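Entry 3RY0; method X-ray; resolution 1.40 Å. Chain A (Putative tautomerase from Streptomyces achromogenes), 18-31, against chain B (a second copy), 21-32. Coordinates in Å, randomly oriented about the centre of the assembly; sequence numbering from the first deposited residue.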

# COMPACT_ATOMS: atom_id res chain seq x y z
N ALA A 18 1.43 22.33 0.68
CA ALA A 18 0.05 22.76 0.75
C ALA A 18 -0.92 21.59 0.69
O ALA A 18 -1.92 21.58 1.42
CB ALA A 18 -0.28 23.74 -0.35
N LEU A 19 -0.61 20.57 -0.13
CA LEU A 19 -1.46 19.36 -0.16
C LEU A 19 -1.51 18.64 1.21
O LEU A 19 -2.56 18.22 1.63
CB LEU A 19 -0.86 18.49 -1.27
CG LEU A 19 -1.59 17.14 -1.41
CD1 LEU A 19 -3.00 17.27 -2.01
CD2 LEU A 19 -0.74 16.15 -2.23
N GLY A 20 -0.32 18.48 1.83
CA GLY A 20 -0.31 17.83 3.12
C GLY A 20 -1.21 18.53 4.13
O GLY A 20 -1.91 17.91 4.89
N GLU A 21 -1.09 19.87 4.16
CA GLU A 21 -1.96 20.62 5.06
C GLU A 21 -3.44 20.52 4.74
O GLU A 21 -4.26 20.27 5.63
CB GLU A 21 -1.55 22.11 5.04
CG GLU A 21 -2.24 23.01 6.10
CD GLU A 21 -3.70 23.30 5.82
OE1 GLU A 21 -4.12 23.49 4.65
OE2 GLU A 21 -4.44 23.37 6.85
N ALA A 22 -3.76 20.60 3.45
CA ALA A 22 -5.16 20.59 3.08
C ALA A 22 -5.87 19.27 3.20
O ALA A 22 -7.02 19.16 3.63
CB ALA A 22 -5.29 21.12 1.65
N LEU A 23 -5.10 18.18 2.94
CA LEU A 23 -5.69 16.84 3.19
C LEU A 23 -5.94 16.59 4.68
O LEU A 23 -6.94 16.02 5.06
CB LEU A 23 -4.75 15.76 2.62
CG LEU A 23 -4.64 15.77 1.09
CD1 LEU A 23 -3.54 14.73 0.72
CD2 LEU A 23 -5.93 15.35 0.42
N THR A 24 -5.03 17.14 5.46
CA THR A 24 -5.16 17.02 6.93
C THR A 24 -6.39 17.82 7.42
O THR A 24 -7.15 17.27 8.23
CB THR A 24 -3.88 17.50 7.64
OG1 THR A 24 -2.78 16.67 7.20
CG2 THR A 24 -4.02 17.45 9.16
N ALA A 25 -6.57 19.05 6.89
CA ALA A 25 -7.76 19.82 7.30
C ALA A 25 -9.03 19.12 6.89
O ALA A 25 -10.00 19.02 7.69
CB ALA A 25 -7.66 21.21 6.63
N ALA A 26 -9.04 18.49 5.73
CA ALA A 26 -10.22 17.80 5.25
C ALA A 26 -10.54 16.64 6.16
O ALA A 26 -11.70 16.41 6.52
CB ALA A 26 -9.98 17.24 3.85
N ALA A 27 -9.54 15.83 6.58
CA ALA A 27 -9.81 14.71 7.51
C ALA A 27 -10.27 15.30 8.88
O ALA A 27 -11.24 14.72 9.48
CB ALA A 27 -8.53 13.86 7.69
N HIS A 28 -9.63 16.37 9.33
CA HIS A 28 -10.09 16.97 10.62
C HIS A 28 -11.53 17.39 10.61
O HIS A 28 -12.28 17.01 11.53
CB HIS A 28 -9.17 18.14 10.94
CG HIS A 28 -9.55 18.92 12.17
ND1 HIS A 28 -9.57 18.36 13.43
CD2 HIS A 28 -10.00 20.19 12.31
CE1 HIS A 28 -9.99 19.28 14.30
NE2 HIS A 28 -10.25 20.39 13.64
N GLU A 29 -11.94 18.10 9.57
CA GLU A 29 -13.33 18.61 9.57
C GLU A 29 -14.32 17.53 9.36
O GLU A 29 -15.44 17.59 9.98
CB GLU A 29 -13.49 19.63 8.50
CG GLU A 29 -12.64 20.87 8.56
CD GLU A 29 -12.61 21.57 9.93
OE1 GLU A 29 -13.33 21.25 10.87
OE2 GLU A 29 -11.78 22.52 10.01
N THR A 30 -14.10 16.51 8.54
CA THR A 30 -15.10 15.56 8.24
C THR A 30 -15.18 14.41 9.26
O THR A 30 -16.24 13.76 9.43
CB THR A 30 -14.94 14.98 6.80
OG1 THR A 30 -13.64 14.29 6.68
CG2 THR A 30 -14.93 16.12 5.77
N LEU A 31 -14.05 14.07 9.85
CA LEU A 31 -14.05 12.98 10.81
C LEU A 31 -14.03 13.50 12.26
O LEU A 31 -14.26 12.68 13.15
CB LEU A 31 -12.80 12.10 10.56
CG LEU A 31 -12.65 11.51 9.14
CD1 LEU A 31 -11.37 10.80 9.05
CD2 LEU A 31 -13.87 10.64 8.77
N GLU B 21 -15.47 13.52 -0.56
CA GLU B 21 -15.64 14.86 -1.19
C GLU B 21 -14.54 15.79 -0.77
O GLU B 21 -14.02 16.53 -1.59
CB GLU B 21 -17.01 15.34 -0.72
CG GLU B 21 -17.44 16.73 -1.32
CD GLU B 21 -18.74 17.19 -0.74
OE1 GLU B 21 -18.90 17.30 0.50
OE2 GLU B 21 -19.69 17.33 -1.57
N ALA B 22 -14.19 15.77 0.55
CA ALA B 22 -13.36 16.85 1.05
C ALA B 22 -11.86 16.64 0.66
O ALA B 22 -11.11 17.57 0.34
CB ALA B 22 -13.45 16.97 2.58
N LEU B 23 -11.46 15.36 0.68
CA LEU B 23 -10.10 15.09 0.23
C LEU B 23 -9.91 15.42 -1.26
O LEU B 23 -8.87 15.92 -1.67
CB LEU B 23 -9.75 13.59 0.44
CG LEU B 23 -9.66 13.16 1.91
CD1 LEU B 23 -9.50 11.62 1.95
CD2 LEU B 23 -8.56 13.78 2.69
N THR B 24 -10.96 15.21 -2.05
CA THR B 24 -10.94 15.52 -3.44
C THR B 24 -10.83 17.02 -3.64
O THR B 24 -10.07 17.50 -4.47
CB THR B 24 -12.21 14.99 -4.08
OG1 THR B 24 -12.16 13.55 -4.05
CG2 THR B 24 -12.27 15.46 -5.56
N ALA B 25 -11.68 17.80 -2.92
CA ALA B 25 -11.52 19.24 -2.97
C ALA B 25 -10.16 19.72 -2.59
O ALA B 25 -9.58 20.63 -3.30
CB ALA B 25 -12.62 19.92 -2.06
N ALA B 26 -9.56 19.15 -1.57
CA ALA B 26 -8.22 19.58 -1.14
C ALA B 26 -7.16 19.36 -2.26
O ALA B 26 -6.29 20.20 -2.48
CB ALA B 26 -7.87 18.83 0.14
N ALA B 27 -7.21 18.15 -2.88
CA ALA B 27 -6.30 17.92 -4.01
C ALA B 27 -6.51 18.86 -5.22
O ALA B 27 -5.55 19.42 -5.74
CB ALA B 27 -6.40 16.41 -4.45
N HIS B 28 -7.79 19.09 -5.52
CA HIS B 28 -8.12 20.03 -6.59
C HIS B 28 -7.62 21.46 -6.31
O HIS B 28 -6.94 22.12 -7.18
CB HIS B 28 -9.61 19.96 -6.80
CG HIS B 28 -10.14 21.02 -7.69
ND1 HIS B 28 -9.90 21.04 -9.05
CD2 HIS B 28 -11.06 21.98 -7.44
CE1 HIS B 28 -10.57 22.06 -9.57
NE2 HIS B 28 -11.30 22.61 -8.63
N GLU B 29 -7.83 21.93 -5.09
CA GLU B 29 -7.44 23.27 -4.71
C GLU B 29 -5.94 23.44 -4.76
O GLU B 29 -5.40 24.45 -5.23
CB GLU B 29 -8.01 23.55 -3.28
CG GLU B 29 -9.44 23.95 -3.29
CD GLU B 29 -9.67 25.16 -4.25
OE1 GLU B 29 -8.94 26.19 -4.17
OE2 GLU B 29 -10.54 24.95 -5.14
N THR B 30 -5.17 22.48 -4.17
CA THR B 30 -3.75 22.65 -3.96
C THR B 30 -2.87 22.26 -5.13
O THR B 30 -1.80 22.82 -5.29
CB THR B 30 -3.26 21.92 -2.68
OG1 THR B 30 -3.52 20.51 -2.77
CG2 THR B 30 -3.93 22.48 -1.49
N LEU B 31 -3.36 21.33 -5.93
CA LEU B 31 -2.57 20.86 -7.11
C LEU B 31 -3.15 21.40 -8.42
O LEU B 31 -2.53 21.21 -9.46
CB LEU B 31 -2.64 19.33 -7.14
CG LEU B 31 -2.13 18.58 -5.89
CD1 LEU B 31 -2.29 17.04 -6.10
CD2 LEU B 31 -0.65 18.96 -5.67
N GLY B 32 -4.37 21.92 -8.45
CA GLY B 32 -4.97 22.32 -9.75
C GLY B 32 -5.53 21.13 -10.51
O GLY B 32 -5.87 21.26 -11.72

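The centre of this contact is apolar and nearly symmetric. Leu23(A) and Leu23(B) meet each other, CD2 to CD2, at 3.8 Å. Both use the same rotamer, m at chi1 and t at chi2. Their CA-to-CB bonds point sideways, but the ends of the side chains come nearer to the opposing helix. The CD2 of Leu23(B) also lies 3.6 Å from the backbone O of Leu23(A), so the methyl rests against the main chain.

Alanines flank this pair. Ala22(A) CB packs on Ala26(B) CB at 3.8 Å. The reciprocal pair, Ala26(A) CB and Ala22(B) CB, is 3.7 Å apart. All four CA-to-CB bonds point toward the partner helix. Each Ala26 also touches the leucine across from it: Ala26(B) CB is 4.0 Å from Leu23(A) CD2, and Ala26(A) CB is 3.9 Å from Leu23(B) CD2.

The backbones follow the same pattern. Two helices run nearly antiparallel, with 158° between their N-to-C directions, and their axes approach to 8.5 Å. A methyl group is all that alanine places between them, which suits so close an approach. The CA atoms of Ala22(A) and Ala26(B) are 5.3 Å apart, as are those of Ala26(A) and Ala22(B). At the middle, the two Leu23 CA atoms are 5.6 Å apart.

Farther out, Leu19(A) reaches along chain B. Its CD1 lies 4.3 Å from Ala27(B) CB and 4.2 Å from Leu31(B) CD1. The same CD1 is 3.4 Å from Thr30(B) OG1, a van der Waals contact, since a methyl carbon offers no hydrogen bond.

The threonines bring polar groups to the edge. Thr30(A) meets chain B through its methyl, with CG2 3.6 Å from Ala22(B) CB. Thr30(B), at the other end, touches chain A with both branches: its OG1 meets Leu19(A) CD1, and its CG2 sits 3.7 Å from Ala22(A) CB and 3.6 Å from the backbone O of Ala18(A). Both threonines are p at chi1. Each hydroxyl donates a hydrogen bond within its own helix: Thr30(A) OG1 to Ala26(A) O at 2.9 Å, and Thr30(B) OG1 to Ala26(B) O at 2.8 Å.

No hydrogen bond crosses between the stretches. The glutamates at 21 and 29 of both chains are exposed and make no contact across the pair. The two stretches together bury 489 Å², and they are held by close apolar packing.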